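Heterokaryon incompatibility protein S (Podospora anserina, PDB 2WVO) acts in heterokaryon incompatibility, triggering a lethal reaction on meeting the prion form [het-s] of incompatible cells, so that only compatible cells from the same colony survive fusion. Local coordinates at residues E6-A11 / I83-L88; D46-R51 / K158-V163; Q78-I83 / D168-A173; T198-A203 / A209-A214. One frame throughout, in Å; residues are numbered along the deposited sequence.

Interaction 1: E6-A11 / I83-L88; sequences EIVAGA and IVEEIL
Val8 and Leu88 lie alongside each other with their side chains running in opposite directions, so that one valine methyl rests mainly against the leucine's stem, at CB, and also reaches its CD2. CG2 of Val8 lies 3.5 Å from CB of Leu88 and 3.9 Å from its CD2. Val8 has CG1 anti to the backbone N (chi1 178°); this leaves CG2, on the N side, as the branch that reaches the leucine. Ile7 comes at about a right angle to Leu88 and touches it with its branch methyl, CG2 lying 3.9 Å from Leu88 CD2. The two neighbours on helix 3-9 thus share one leucine, with CD2 of Leu88 meeting a methyl of each. In the mostly helical globular domain of this protein, the contact sets the short N-terminal helix 3-9 against the long helix 75-104, and the CA atoms come closest at Val8 and Glu85, 6.1 Å apart. Helix 14-23 closes in on the same ground, with Leu17 against Leu88 and Asn20 against Ile7. The other edge is polar. CG of Glu85 passes 4.2 Å from CG1 of Val8, and a water lies 2.9 Å from both Glu85 OE1 and Val8 O and can link the two. The Glu85 carboxylate is also gripped by charge on both oxygens: OE1 forms a salt bridge with Lys81 and OE2 one with Lys96 of the second subunit. Phe5 of the second subunit packs on Val8 and brings the dimer interface right up to this pair of helices.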
# COMPACT_ATOMS: atom_id res chain seq x y z
N GLU A 6 10.93 11.74 -1.85
CA GLU A 6 12.11 12.45 -2.38
C GLU A 6 13.27 11.50 -2.66
O GLU A 6 13.90 11.56 -3.71
CB GLU A 6 12.61 13.51 -1.39
CG GLU A 6 11.79 14.77 -1.25
CD GLU A 6 12.44 15.71 -0.24
OE1 GLU A 6 13.56 16.23 -0.54
OE2 GLU A 6 11.85 15.89 0.86
N ILE A 7 13.55 10.63 -1.69
CA ILE A 7 14.57 9.59 -1.80
C ILE A 7 14.35 8.68 -3.02
O ILE A 7 15.28 8.47 -3.82
CB ILE A 7 14.67 8.75 -0.50
CG1 ILE A 7 15.18 9.65 0.64
CG2 ILE A 7 15.56 7.50 -0.69
CD1 ILE A 7 14.47 9.40 1.95
N VAL A 8 13.13 8.17 -3.17
CA VAL A 8 12.77 7.34 -4.34
C VAL A 8 12.90 8.10 -5.68
O VAL A 8 13.23 7.50 -6.71
CB VAL A 8 11.35 6.73 -4.21
CG1 VAL A 8 10.99 5.90 -5.46
CG2 VAL A 8 11.24 5.87 -2.95
N ALA A 9 12.63 9.41 -5.64
CA ALA A 9 12.77 10.29 -6.80
C ALA A 9 14.23 10.52 -7.22
O ALA A 9 14.49 11.01 -8.32
CB ALA A 9 12.07 11.63 -6.55
N GLY A 10 15.19 10.16 -6.35
CA GLY A 10 16.62 10.40 -6.61
C GLY A 10 17.31 9.37 -7.50
O GLY A 10 16.65 8.69 -8.30
N ALA A 11 18.63 9.24 -7.34
CA ALA A 11 19.45 8.36 -8.21
C ALA A 11 20.31 7.37 -7.41
O ALA A 11 21.43 7.03 -7.80
CB ALA A 11 20.32 9.22 -9.16
N ILE A 83 11.87 -3.67 -4.65
CA ILE A 83 11.33 -4.00 -3.33
C ILE A 83 11.61 -2.89 -2.30
O ILE A 83 10.73 -2.49 -1.54
CB ILE A 83 11.91 -5.35 -2.83
CG1 ILE A 83 11.20 -6.51 -3.54
CG2 ILE A 83 11.75 -5.47 -1.32
CD1 ILE A 83 12.03 -7.81 -3.64
N VAL A 84 12.84 -2.41 -2.30
CA VAL A 84 13.32 -1.41 -1.35
C VAL A 84 12.69 -0.03 -1.66
O VAL A 84 12.36 0.75 -0.75
CB VAL A 84 14.90 -1.51 -1.34
CG1 VAL A 84 15.60 -0.24 -1.63
CG2 VAL A 84 15.43 -2.28 -0.10
N GLU A 85 12.46 0.25 -2.94
CA GLU A 85 11.65 1.40 -3.35
C GLU A 85 10.19 1.27 -2.86
O GLU A 85 9.61 2.25 -2.40
CB GLU A 85 11.69 1.57 -4.87
CG GLU A 85 12.97 2.18 -5.37
CD GLU A 85 13.14 2.12 -6.87
OE1 GLU A 85 14.01 2.85 -7.39
OE2 GLU A 85 12.41 1.36 -7.54
N GLU A 86 9.63 0.07 -2.96
CA GLU A 86 8.26 -0.20 -2.48
C GLU A 86 8.14 -0.00 -0.95
O GLU A 86 7.15 0.54 -0.48
CB GLU A 86 7.68 -1.56 -3.00
CG GLU A 86 6.14 -1.42 -3.40
CD GLU A 86 5.54 -2.56 -4.21
OE1 GLU A 86 4.33 -2.88 -4.06
OE2 GLU A 86 6.24 -3.16 -5.04
N ILE A 87 9.16 -0.41 -0.20
CA ILE A 87 9.20 -0.18 1.25
C ILE A 87 9.17 1.32 1.60
O ILE A 87 8.47 1.74 2.54
CB ILE A 87 10.42 -0.87 1.91
CG1 ILE A 87 10.27 -2.39 1.87
CG2 ILE A 87 10.62 -0.38 3.36
CD1 ILE A 87 11.52 -3.16 2.28
N LEU A 88 9.92 2.12 0.85
CA LEU A 88 9.94 3.56 1.02
C LEU A 88 8.57 4.21 0.72
O LEU A 88 8.13 5.12 1.43
CB LEU A 88 11.03 4.15 0.13
CG LEU A 88 12.38 4.73 0.59
CD1 LEU A 88 12.69 4.73 2.09
CD2 LEU A 88 13.53 4.17 -0.23
O HOH W 1 15.21 5.40 -6.62

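Interaction 2: D46-R51 / K158-V163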
# COMPACT_ATOMS: atom_id res chain seq x y z
N ASP A 46 10.42 -2.71 15.60
CA ASP A 46 11.83 -3.02 15.83
C ASP A 46 12.24 -4.30 15.11
O ASP A 46 13.35 -4.38 14.58
CB ASP A 46 12.12 -3.21 17.33
CG ASP A 46 11.90 -1.95 18.15
OD1 ASP A 46 11.85 -2.09 19.40
OD2 ASP A 46 11.78 -0.83 17.58
N ILE A 47 11.36 -5.30 15.12
CA ILE A 47 11.68 -6.59 14.49
C ILE A 47 11.72 -6.50 12.96
O ILE A 47 12.57 -7.13 12.32
CB ILE A 47 10.73 -7.73 14.99
CG1 ILE A 47 11.11 -8.15 16.40
CG2 ILE A 47 10.76 -8.95 14.06
CD1 ILE A 47 9.99 -8.84 17.16
N ALA A 48 10.79 -5.73 12.39
CA ALA A 48 10.74 -5.44 10.96
C ALA A 48 12.02 -4.77 10.50
O ALA A 48 12.56 -5.10 9.44
CB ALA A 48 9.50 -4.57 10.62
N LYS A 49 12.51 -3.84 11.31
CA LYS A 49 13.80 -3.17 11.09
C LYS A 49 14.99 -4.15 11.14
O LYS A 49 15.85 -4.14 10.24
CB LYS A 49 13.98 -2.06 12.12
CG LYS A 49 15.12 -1.10 11.83
CD LYS A 49 15.30 -0.15 13.01
CE LYS A 49 16.27 0.97 12.69
NZ LYS A 49 16.22 2.03 13.74
N VAL A 50 15.04 -4.97 12.20
CA VAL A 50 16.10 -5.97 12.38
C VAL A 50 16.17 -6.93 11.19
O VAL A 50 17.25 -7.30 10.73
CB VAL A 50 15.88 -6.80 13.69
CG1 VAL A 50 16.72 -8.08 13.68
CG2 VAL A 50 16.18 -5.96 14.91
N ARG A 51 15.00 -7.34 10.73
CA ARG A 51 14.80 -8.20 9.58
C ARG A 51 15.49 -7.61 8.33
O ARG A 51 16.23 -8.29 7.62
CB ARG A 51 13.29 -8.25 9.40
CG ARG A 51 12.71 -9.34 8.57
CD ARG A 51 12.76 -10.74 9.19
NE ARG A 51 12.98 -11.61 8.04
CZ ARG A 51 12.02 -12.03 7.22
NH1 ARG A 51 10.75 -11.74 7.46
NH2 ARG A 51 12.34 -12.78 6.18
N LYS A 158 0.04 -2.94 8.63
CA LYS A 158 0.39 -2.78 7.21
C LYS A 158 1.89 -2.61 6.97
O LYS A 158 2.46 -3.27 6.08
CB LYS A 158 -0.40 -1.60 6.62
CG LYS A 158 -0.24 -1.35 5.12
CD LYS A 158 -1.53 -0.75 4.54
CE LYS A 158 -1.69 0.73 4.86
NZ LYS A 158 -3.06 1.24 4.58
N ILE A 159 2.55 -1.76 7.76
CA ILE A 159 4.00 -1.61 7.65
C ILE A 159 4.75 -2.90 8.02
O ILE A 159 5.56 -3.42 7.26
CB ILE A 159 4.53 -0.44 8.52
CG1 ILE A 159 4.14 0.90 7.87
CG2 ILE A 159 6.07 -0.52 8.72
CD1 ILE A 159 4.26 2.08 8.82
N VAL A 160 4.45 -3.39 9.21
CA VAL A 160 5.12 -4.53 9.78
C VAL A 160 4.90 -5.80 8.92
O VAL A 160 5.85 -6.53 8.65
CB VAL A 160 4.70 -4.65 11.27
CG1 VAL A 160 4.68 -6.06 11.76
CG2 VAL A 160 5.63 -3.77 12.11
N ASP A 161 3.67 -6.00 8.44
CA ASP A 161 3.35 -7.17 7.62
C ASP A 161 3.99 -7.06 6.23
O ASP A 161 4.57 -8.02 5.73
CB ASP A 161 1.83 -7.40 7.53
CG ASP A 161 1.22 -7.82 8.88
OD1 ASP A 161 1.94 -8.46 9.67
OD2 ASP A 161 0.03 -7.53 9.14
N GLN A 162 3.89 -5.89 5.61
CA GLN A 162 4.44 -5.70 4.27
C GLN A 162 5.95 -5.73 4.24
O GLN A 162 6.54 -6.41 3.39
CB GLN A 162 3.89 -4.44 3.60
CG GLN A 162 2.42 -4.56 3.23
CD GLN A 162 2.03 -3.61 2.12
OE1 GLN A 162 1.05 -2.89 2.23
NE2 GLN A 162 2.81 -3.60 1.03
N VAL A 163 6.59 -5.04 5.19
CA VAL A 163 8.06 -5.12 5.29
C VAL A 163 8.53 -6.57 5.39
O VAL A 163 9.42 -6.98 4.65
CB VAL A 163 8.65 -4.21 6.43
CG1 VAL A 163 10.11 -4.54 6.73
CG2 VAL A 163 8.53 -2.73 6.05
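Ala48 and Val163 make the close part of this contact. The methyl CG1 of Val163 stands 3.7 Å from the backbone O of Ala48 and 3.9 Å from its CB, touching the helix surface and the alanine side chain at once. With CG1 anti to the backbone N (chi1 167°), Val163 sends that methyl across to helix 38-59, while CG2 faces helix 75-104. On the other flank of Ala48 the fit is slacker: its CB is 4.2 Å from CG2 of Val160. The small alanine lets the backbones come near, the CA atoms of Ala48 and Val160 being 5.8 Å apart. No hydrogen bond crosses between the segments, and the three touching residues are all buried. The far face of segment 158-163 is different in kind, with Asp161 exposed to solvent and Lys158 and Gln162 packing on Gln162 and Lys158 of the second subunit. Near the centre of the chain, this apolar contact is walled in by other parts of the bundle: Ile87 and Leu90 of helix 75-104 cover Val163, Ile207 of the loop before helix 209-218 covers Val160, and Leu129 and Val133 of helix 120-136 pack on Val50, two residues beyond Ala48 on helix 38-59.

Interaction 3: Q78-I83 / D168-A173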
# COMPACT_ATOMS: atom_id res chain seq x y z
N GLN A 78 17.97 -5.94 -9.53
CA GLN A 78 16.80 -5.21 -10.03
C GLN A 78 15.56 -5.47 -9.18
O GLN A 78 14.83 -4.53 -8.84
CB GLN A 78 16.52 -5.55 -11.49
CG GLN A 78 17.57 -4.98 -12.44
CD GLN A 78 17.36 -5.38 -13.89
OE1 GLN A 78 18.13 -4.97 -14.75
NE2 GLN A 78 16.35 -6.18 -14.16
N LEU A 79 15.33 -6.73 -8.84
CA LEU A 79 14.25 -7.09 -7.91
C LEU A 79 14.43 -6.40 -6.56
O LEU A 79 13.52 -5.77 -6.07
CB LEU A 79 14.17 -8.61 -7.74
CG LEU A 79 13.30 -9.41 -8.72
CD1 LEU A 79 13.92 -10.76 -9.05
CD2 LEU A 79 11.90 -9.60 -8.15
N ALA A 80 15.62 -6.53 -5.97
CA ALA A 80 15.96 -5.87 -4.70
C ALA A 80 15.68 -4.36 -4.72
O ALA A 80 15.14 -3.82 -3.75
CB ALA A 80 17.41 -6.16 -4.30
N LYS A 81 16.04 -3.70 -5.81
CA LYS A 81 15.84 -2.26 -5.95
C LYS A 81 14.36 -1.86 -5.94
O LYS A 81 13.96 -0.87 -5.32
CB LYS A 81 16.53 -1.75 -7.23
CG LYS A 81 16.47 -0.23 -7.44
CD LYS A 81 17.71 0.30 -8.16
CE LYS A 81 17.40 1.37 -9.21
NZ LYS A 81 16.66 2.57 -8.76
N SER A 82 13.55 -2.65 -6.63
CA SER A 82 12.12 -2.43 -6.72
C SER A 82 11.49 -2.60 -5.34
O SER A 82 10.72 -1.75 -4.89
CB SER A 82 11.54 -3.44 -7.71
OG SER A 82 10.13 -3.33 -7.75
N ILE A 83 11.87 -3.67 -4.65
CA ILE A 83 11.33 -4.00 -3.33
C ILE A 83 11.61 -2.89 -2.30
O ILE A 83 10.73 -2.49 -1.54
CB ILE A 83 11.91 -5.35 -2.83
CG1 ILE A 83 11.20 -6.51 -3.54
CG2 ILE A 83 11.75 -5.47 -1.32
CD1 ILE A 83 12.03 -7.81 -3.64
N ASP A 168 11.12 -11.32 2.92
CA ASP A 168 10.96 -12.69 2.43
C ASP A 168 11.34 -12.78 0.94
O ASP A 168 12.09 -13.66 0.55
CB ASP A 168 9.52 -13.20 2.65
CG ASP A 168 9.21 -13.54 4.12
OD1 ASP A 168 8.01 -13.68 4.46
OD2 ASP A 168 10.15 -13.68 4.94
N GLU A 169 10.79 -11.87 0.13
CA GLU A 169 11.12 -11.74 -1.29
C GLU A 169 12.60 -11.46 -1.53
O GLU A 169 13.20 -12.03 -2.45
CB GLU A 169 10.32 -10.60 -1.93
CG GLU A 169 8.83 -10.85 -2.12
CD GLU A 169 8.21 -9.84 -3.09
OE1 GLU A 169 8.61 -9.81 -4.29
OE2 GLU A 169 7.32 -9.07 -2.66
N LEU A 170 13.17 -10.58 -0.71
CA LEU A 170 14.59 -10.23 -0.72
C LEU A 170 15.51 -11.42 -0.42
O LEU A 170 16.56 -11.58 -1.05
CB LEU A 170 14.83 -9.12 0.31
CG LEU A 170 15.26 -7.68 0.00
CD1 LEU A 170 14.99 -7.19 -1.42
CD2 LEU A 170 14.76 -6.69 1.04
N GLU A 171 15.13 -12.22 0.57
CA GLU A 171 15.88 -13.42 0.96
C GLU A 171 15.79 -14.49 -0.11
O GLU A 171 16.75 -15.22 -0.35
CB GLU A 171 15.36 -13.97 2.28
CG GLU A 171 15.82 -13.17 3.49
CD GLU A 171 15.30 -13.74 4.80
OE1 GLU A 171 15.08 -12.94 5.73
OE2 GLU A 171 15.12 -14.97 4.89
N LYS A 172 14.63 -14.57 -0.76
CA LYS A 172 14.40 -15.51 -1.85
C LYS A 172 15.30 -15.24 -3.05
O LYS A 172 15.72 -16.18 -3.74
CB LYS A 172 12.93 -15.47 -2.27
CG LYS A 172 12.44 -16.72 -2.95
CD LYS A 172 10.94 -16.69 -3.17
CE LYS A 172 10.53 -17.82 -4.10
NZ LYS A 172 9.04 -17.94 -4.20
N ALA A 173 15.60 -13.97 -3.29
CA ALA A 173 16.35 -13.53 -4.46
C ALA A 173 17.87 -13.73 -4.34
O ALA A 173 18.58 -13.62 -5.33
CB ALA A 173 16.01 -12.08 -4.79
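Ile83 reaches from helix 75-104 into the angle between Glu169 and Leu170, where CG2 meets the leucine and CD1 meets both residues. Ile83 CB is already 3.9 Å from Leu170 CD1. The branch methyl Ile83 CG2 is closer, 3.7 Å from Leu170 CD1 and 4.0 Å from Leu170 CD2, so it sits against both leucine methyls. Chi1 of -77° puts CG1 anti to the carbonyl carbon, and the arm it begins ends in CD1 near Glu169. There Ile83 CD1 lies 3.7 Å from Glu169 CB and 3.8 Å from Leu170 CD1, thus leaning on the aliphatic root of the glutamate. The side chains of Ile83 and Leu170 lie alongside each other, pointing opposite ways. One turn back, Ala80 meets the same leucine methyl, its CA 3.7 Å from Leu170 CD1, which therefore fits between Ala80 and Ile83. The Glu169 carboxylate has a long, weak ion pair with Arg100 of the second subunit, whose side chain also packs on Ile83. The small Ala80 and the hydrocarbon of Ile83, Leu170 and Glu169 join two helix segments whose axes approach to 9.8 Å and run at 169°, the nearly antiparallel side-by-side packing of an alpha-helical bundle.

Interaction 4: T198-A203 / A209-A214; sequences TILKDA and AAMSDA
Met211 and Leu200 meet because the methionine is stretched straight off its helix: CG anti to the backbone N (chi1 -178°) and an extended chi2 carry SD to the leucine, and chi3 of -67° then turns CE aside. Helices 194-204 and 209-218, consecutive in the chain and joined by a short loop, pack against each other here in the helical globular domain. The two side chains cross at about a right angle, with CD2 of Leu200 placed 3.7 Å from Met211 SD. Both are buried: Leu125 and Leu129 of helix 120-136 pack on Leu200, and Ile47 of helix 38-59 on Met211. The loop also holds the start of the second helix, since Asp208 OD1 accepts a hydrogen bond from Met211 N. Toward solvent the contact changes character. Lys201 lies extended along Ser212 as far as CE and bends only at chi4, so its hydrocarbon stem, rather than its ammonium group, covers the serine. The CA atoms of these two residues are the nearest across the segments, 4.7 Å apart. No hydrogen bond joins them; Lys201 CG is 3.5 Å from Ser212 OG, and Lys201 CE is 3.9 Å from Ser212 O.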
# COMPACT_ATOMS: atom_id res chain seq x y z
N THR A 198 10.05 -14.78 25.71
CA THR A 198 8.64 -15.09 25.46
C THR A 198 7.95 -13.89 24.82
O THR A 198 7.11 -14.05 23.93
CB THR A 198 7.95 -15.50 26.78
OG1 THR A 198 8.66 -16.61 27.35
CG2 THR A 198 6.48 -15.89 26.56
N ILE A 199 8.32 -12.70 25.29
CA ILE A 199 7.83 -11.44 24.73
C ILE A 199 8.35 -11.26 23.28
O ILE A 199 7.58 -10.87 22.40
CB ILE A 199 8.21 -10.22 25.64
CG1 ILE A 199 7.55 -10.33 27.03
CG2 ILE A 199 7.84 -8.91 24.97
CD1 ILE A 199 6.01 -10.30 27.05
N LEU A 200 9.63 -11.57 23.06
CA LEU A 200 10.23 -11.54 21.72
C LEU A 200 9.56 -12.50 20.73
O LEU A 200 9.23 -12.10 19.61
CB LEU A 200 11.73 -11.88 21.76
CG LEU A 200 12.82 -10.83 21.50
CD1 LEU A 200 14.13 -11.55 21.27
CD2 LEU A 200 12.52 -9.87 20.33
N LYS A 201 9.38 -13.76 21.14
CA LYS A 201 8.77 -14.77 20.28
C LYS A 201 7.33 -14.43 19.90
O LYS A 201 6.89 -14.71 18.78
CB LYS A 201 8.83 -16.15 20.94
CG LYS A 201 8.28 -17.26 20.05
CD LYS A 201 8.34 -18.61 20.73
CE LYS A 201 7.79 -19.69 19.81
NZ LYS A 201 6.31 -19.67 19.67
N ASP A 202 6.59 -13.83 20.84
CA ASP A 202 5.21 -13.43 20.60
C ASP A 202 5.13 -12.28 19.60
O ASP A 202 4.26 -12.28 18.73
CB ASP A 202 4.52 -13.04 21.92
CG ASP A 202 3.26 -12.21 21.70
OD1 ASP A 202 2.16 -12.80 21.68
OD2 ASP A 202 3.38 -10.97 21.54
N ALA A 203 6.04 -11.31 19.74
CA ALA A 203 6.11 -10.17 18.82
C ALA A 203 6.63 -10.56 17.43
O ALA A 203 6.20 -10.01 16.41
CB ALA A 203 6.96 -9.04 19.43
N ALA A 209 10.13 -15.58 11.27
CA ALA A 209 10.09 -16.99 11.65
C ALA A 209 11.44 -17.44 12.22
O ALA A 209 11.48 -18.27 13.13
CB ALA A 209 9.67 -17.86 10.46
N ALA A 210 12.53 -16.87 11.69
CA ALA A 210 13.89 -17.14 12.17
C ALA A 210 14.14 -16.67 13.60
O ALA A 210 14.80 -17.37 14.37
CB ALA A 210 14.93 -16.55 11.21
N MET A 211 13.64 -15.49 13.97
CA MET A 211 13.76 -15.02 15.34
C MET A 211 12.87 -15.82 16.29
O MET A 211 13.26 -16.11 17.42
CB MET A 211 13.42 -13.53 15.45
CG MET A 211 13.59 -12.94 16.85
SD MET A 211 13.17 -11.19 16.95
CE MET A 211 14.51 -10.49 15.96
N SER A 212 11.68 -16.17 15.80
CA SER A 212 10.71 -16.95 16.56
C SER A 212 11.24 -18.35 16.89
O SER A 212 11.09 -18.83 18.01
CB SER A 212 9.39 -17.03 15.79
OG SER A 212 8.37 -17.58 16.59
N ASP A 213 11.88 -19.00 15.90
CA ASP A 213 12.50 -20.31 16.08
C ASP A 213 13.68 -20.27 17.04
O ASP A 213 13.79 -21.12 17.93
CB ASP A 213 12.94 -20.89 14.73
CG ASP A 213 11.76 -21.22 13.82
OD1 ASP A 213 10.63 -21.36 14.32
OD2 ASP A 213 11.98 -21.34 12.60
N ALA A 214 14.56 -19.28 16.88
CA ALA A 214 15.69 -19.09 17.78
C ALA A 214 15.26 -18.85 19.23
O ALA A 214 15.93 -19.30 20.16
CB ALA A 214 16.58 -17.96 17.30

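Overall arrangement
From the N terminus, interaction 1 closes the first loop, bringing helix 3-9 onto helix 75-104. Interaction 2 opens within that loop, on helix 38-59, and closes beyond it on helix 153-172, so the two cross. Interaction 3 starts from helix 75-104, shares Ile83 with interaction 1, and ends on helix 153-172, crossing both. Interactions 2 and 3 are bound directly: Arg51 NH2 forms a salt bridge to Asp168 OD2, 2.7 Å away, and another to Glu171. Interaction 4 follows in series as a local loop near the C terminus; Ile47 joins it to interaction 2, whereas interaction 1 lies on the opposite side of the chain's centre. Interactions 1 to 3 all touch the second subunit.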